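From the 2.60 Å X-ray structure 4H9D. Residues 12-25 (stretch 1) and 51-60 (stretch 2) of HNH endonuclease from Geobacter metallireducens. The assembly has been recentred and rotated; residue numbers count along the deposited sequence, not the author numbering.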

# COMPACT_ATOMS: atom_id res chain seq x y z
N GLU A 12 8.06 11.27 20.72
CA GLU A 12 6.95 10.54 21.33
C GLU A 12 6.84 9.14 20.74
O GLU A 12 6.58 8.18 21.46
CB GLU A 12 5.62 11.29 21.10
CG GLU A 12 5.43 12.57 21.94
CD GLU A 12 4.26 13.45 21.45
OE1 GLU A 12 4.39 14.06 20.36
OE2 GLU A 12 3.23 13.52 22.15
N VAL A 13 7.04 9.00 19.43
CA VAL A 13 6.92 7.69 18.80
C VAL A 13 7.98 6.73 19.31
O VAL A 13 7.68 5.56 19.59
CB VAL A 13 7.01 7.77 17.25
CG1 VAL A 13 7.10 6.36 16.66
CG2 VAL A 13 5.76 8.48 16.69
N LYS A 14 9.22 7.20 19.43
CA LYS A 14 10.29 6.35 19.93
C LYS A 14 9.97 5.98 21.35
O LYS A 14 10.00 4.81 21.73
CB LYS A 14 11.62 7.08 19.91
CG LYS A 14 12.41 6.96 18.62
CD LYS A 14 13.82 7.52 18.83
CE LYS A 14 14.47 6.88 20.06
NZ LYS A 14 15.81 7.46 20.39
N ARG A 15 9.66 7.00 22.14
CA ARG A 15 9.34 6.82 23.55
C ARG A 15 8.37 5.67 23.75
O ARG A 15 8.52 4.88 24.68
CB ARG A 15 8.74 8.12 24.10
CG ARG A 15 8.31 8.03 25.55
CD ARG A 15 9.47 7.65 26.44
NE ARG A 15 9.04 7.37 27.80
CZ ARG A 15 9.84 6.90 28.76
NH1 ARG A 15 11.12 6.65 28.51
NH2 ARG A 15 9.35 6.68 29.97
N GLU A 16 7.37 5.59 22.87
CA GLU A 16 6.35 4.55 22.95
C GLU A 16 6.88 3.24 22.41
O GLU A 16 6.48 2.18 22.87
CB GLU A 16 5.09 4.93 22.17
CG GLU A 16 4.18 5.90 22.89
CD GLU A 16 4.16 5.66 24.38
OE1 GLU A 16 5.06 6.19 25.07
OE2 GLU A 16 3.27 4.92 24.88
N LYS A 17 7.77 3.32 21.42
CA LYS A 17 8.35 2.12 20.82
C LYS A 17 9.34 1.44 21.76
O LYS A 17 9.64 0.26 21.59
CB LYS A 17 9.04 2.46 19.50
CG LYS A 17 8.09 2.62 18.32
CD LYS A 17 8.87 2.74 17.01
CE LYS A 17 7.94 2.82 15.81
NZ LYS A 17 8.69 3.14 14.56
N GLU A 18 9.84 2.19 22.74
CA GLU A 18 10.77 1.66 23.71
C GLU A 18 9.98 1.02 24.84
O GLU A 18 10.28 -0.09 25.26
CB GLU A 18 11.66 2.75 24.27
CG GLU A 18 12.92 3.00 23.47
CD GLU A 18 13.78 4.09 24.09
OE1 GLU A 18 14.16 3.95 25.28
OE2 GLU A 18 14.08 5.08 23.39
N LYS A 19 8.98 1.73 25.35
CA LYS A 19 8.15 1.18 26.41
C LYS A 19 7.50 -0.11 25.89
O LYS A 19 7.26 -1.04 26.65
CB LYS A 19 7.08 2.18 26.82
CG LYS A 19 7.65 3.45 27.45
CD LYS A 19 6.60 4.53 27.47
CE LYS A 19 5.33 4.03 28.14
NZ LYS A 19 4.12 4.65 27.53
N ALA A 20 7.23 -0.16 24.58
CA ALA A 20 6.63 -1.35 24.00
C ALA A 20 7.62 -2.51 24.09
O ALA A 20 7.28 -3.61 24.56
CB ALA A 20 6.26 -1.10 22.55
N ARG A 21 8.85 -2.27 23.64
CA ARG A 21 9.90 -3.27 23.68
C ARG A 21 10.09 -3.82 25.09
O ARG A 21 10.44 -4.98 25.29
CB ARG A 21 11.21 -2.67 23.19
CG ARG A 21 11.31 -2.51 21.69
CD ARG A 21 12.44 -1.54 21.34
NE ARG A 21 13.55 -1.63 22.30
CZ ARG A 21 14.48 -0.69 22.46
NH1 ARG A 21 14.46 0.41 21.71
NH2 ARG A 21 15.43 -0.84 23.38
N GLU A 22 9.86 -2.97 26.08
CA GLU A 22 10.00 -3.37 27.46
C GLU A 22 8.77 -4.13 27.89
O GLU A 22 8.84 -5.08 28.65
CB GLU A 22 10.15 -2.13 28.35
CG GLU A 22 10.62 -2.40 29.76
CD GLU A 22 12.12 -2.65 29.83
OE1 GLU A 22 12.85 -2.11 28.98
OE2 GLU A 22 12.56 -3.38 30.75
N LEU A 23 7.61 -3.69 27.40
CA LEU A 23 6.36 -4.31 27.77
C LEU A 23 6.26 -5.68 27.15
O LEU A 23 5.65 -6.58 27.71
CB LEU A 23 5.17 -3.44 27.33
CG LEU A 23 3.74 -3.83 27.72
CD1 LEU A 23 3.61 -3.96 29.23
CD2 LEU A 23 2.79 -2.77 27.22
N ARG A 24 6.90 -5.84 26.00
CA ARG A 24 6.87 -7.10 25.28
C ARG A 24 7.68 -8.17 26.01
O ARG A 24 7.44 -9.36 25.84
CB ARG A 24 7.40 -6.90 23.88
CG ARG A 24 7.28 -8.10 22.98
CD ARG A 24 7.85 -7.79 21.60
NE ARG A 24 7.14 -6.69 20.96
CZ ARG A 24 7.73 -5.61 20.47
NH1 ARG A 24 9.06 -5.47 20.55
NH2 ARG A 24 7.01 -4.66 19.88
N ARG A 25 8.65 -7.73 26.81
CA ARG A 25 9.50 -8.66 27.55
C ARG A 25 8.99 -8.98 28.96
O ARG A 25 9.57 -9.80 29.64
CB ARG A 25 10.91 -8.09 27.66
CG ARG A 25 11.62 -8.04 26.32
CD ARG A 25 13.05 -7.54 26.47
NE ARG A 25 13.08 -6.18 26.99
CZ ARG A 25 14.19 -5.55 27.34
NH1 ARG A 25 15.36 -6.16 27.22
NH2 ARG A 25 14.14 -4.31 27.81
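Stretch 2 51-60: TMDHLVPVVR

Stretch 2 runs against one flank of the helix that runs through stretch 1, first as a strand (51-54), then through a loop at Leu55 to Pro57, with Leu55 in a helical conformation and Val56 and Pro57 extended, into a short 3-10 segment at Val58 and Val59. The strand and helix run in roughly opposite directions, with an angle of 138° between their N-to-C directions and a closest axial approach of 10.4 Å. The beginning of stretch 1 therefore meets the 3-10 segment, and the later part, from Ala20 on, faces the strand.

Val13 packs against the 3-10 segment: Val13 CG1 lies 4.1 Å from Val58 CG1, and Val13 CG2 lies 4.4 Å from Val59 CG1. One turn on, Glu16 presents its aliphatic base to Val58, with Glu16 CB 3.6 Å from Val58 CG1. Its carboxylate leads away and forms a salt bridge with Lys19 (Lys19 NZ to Glu16 OE2, 2.8 Å). Ala20 points toward the strand and packs on the selenomethionine Met52, Ala20 CB to Met52 CE 3.4 Å; Ala20 CB also sits at the edge of the His54 ring, 4.2 Å from His54 NE2. Arg24 CA lies 7.3 Å from Met52 CA, and the Arg24 CA-to-CB bond points toward the strand. No hydrogen bond links the stretches, so the contact rests on packing and buries 371 Å² in total.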

# COMPACT_ATOMS: atom_id res chain seq x y z
N THR A 51 1.78 -11.47 17.66
CA THR A 51 2.58 -10.26 17.71
C THR A 51 1.86 -9.27 18.60
O THR A 51 0.69 -9.44 18.92
CB THR A 51 2.74 -9.61 16.34
OG1 THR A 51 3.04 -10.62 15.37
CG2 THR A 51 3.89 -8.60 16.36
N MSE A 52 2.56 -8.23 19.02
CA MSE A 52 1.93 -7.23 19.85
C MSE A 52 1.35 -6.15 18.97
O MSE A 52 2.03 -5.65 18.07
CB MSE A 52 2.94 -6.61 20.79
CG MSE A 52 2.36 -5.50 21.60
SE MSE A 52 3.67 -4.83 22.82
CE MSE A 52 4.82 -4.01 21.54
N ASP A 53 0.09 -5.81 19.19
CA ASP A 53 -0.52 -4.76 18.40
C ASP A 53 -1.12 -3.72 19.33
O ASP A 53 -1.53 -4.03 20.45
CB ASP A 53 -1.59 -5.32 17.47
CG ASP A 53 -2.15 -4.28 16.51
OD1 ASP A 53 -1.40 -3.36 16.11
OD2 ASP A 53 -3.34 -4.39 16.15
N HIS A 54 -1.12 -2.47 18.88
CA HIS A 54 -1.71 -1.39 19.66
C HIS A 54 -3.07 -1.12 19.05
O HIS A 54 -3.17 -0.87 17.84
CB HIS A 54 -0.87 -0.13 19.57
CG HIS A 54 0.51 -0.27 20.11
ND1 HIS A 54 1.51 -0.92 19.42
CD2 HIS A 54 1.07 0.18 21.25
CE1 HIS A 54 2.63 -0.85 20.12
NE2 HIS A 54 2.39 -0.19 21.23
N LEU A 55 -4.11 -1.21 19.86
CA LEU A 55 -5.46 -0.96 19.38
C LEU A 55 -5.41 0.39 18.70
O LEU A 55 -5.78 0.53 17.54
CB LEU A 55 -6.42 -0.93 20.56
CG LEU A 55 -6.71 -2.29 21.17
CD1 LEU A 55 -7.51 -2.10 22.42
CD2 LEU A 55 -7.46 -3.14 20.16
N VAL A 56 -4.93 1.37 19.46
CA VAL A 56 -4.74 2.73 19.00
C VAL A 56 -3.28 2.84 18.59
O VAL A 56 -2.40 2.84 19.44
CB VAL A 56 -5.00 3.71 20.14
CG1 VAL A 56 -4.66 5.11 19.70
CG2 VAL A 56 -6.43 3.61 20.58
N PRO A 57 -3.01 2.93 17.28
CA PRO A 57 -1.64 3.04 16.76
C PRO A 57 -0.83 4.10 17.48
O PRO A 57 -1.37 5.11 17.93
CB PRO A 57 -1.86 3.38 15.29
CG PRO A 57 -3.10 2.67 14.96
CD PRO A 57 -3.99 2.93 16.17
N VAL A 58 0.48 3.88 17.58
CA VAL A 58 1.37 4.83 18.23
C VAL A 58 1.42 6.16 17.46
O VAL A 58 1.45 7.23 18.06
CB VAL A 58 2.81 4.24 18.37
CG1 VAL A 58 3.79 5.30 18.86
CG2 VAL A 58 2.79 3.08 19.34
N VAL A 59 1.42 6.09 16.13
CA VAL A 59 1.46 7.29 15.30
C VAL A 59 0.13 8.02 15.33
O VAL A 59 -0.01 9.10 14.75
CB VAL A 59 1.84 6.97 13.83
CG1 VAL A 59 3.24 6.41 13.78
CG2 VAL A 59 0.85 5.99 13.22
N ARG A 60 -0.86 7.43 15.99
CA ARG A 60 -2.16 8.08 16.12
C ARG A 60 -2.33 8.51 17.57
O ARG A 60 -3.45 8.74 18.02
CB ARG A 60 -3.30 7.15 15.72
CG ARG A 60 -3.45 7.02 14.22
CD ARG A 60 -3.30 8.39 13.58
NE ARG A 60 -3.24 8.34 12.13
CZ ARG A 60 -2.18 8.69 11.41
NH1 ARG A 60 -1.07 9.12 12.00
NH2 ARG A 60 -2.23 8.61 10.09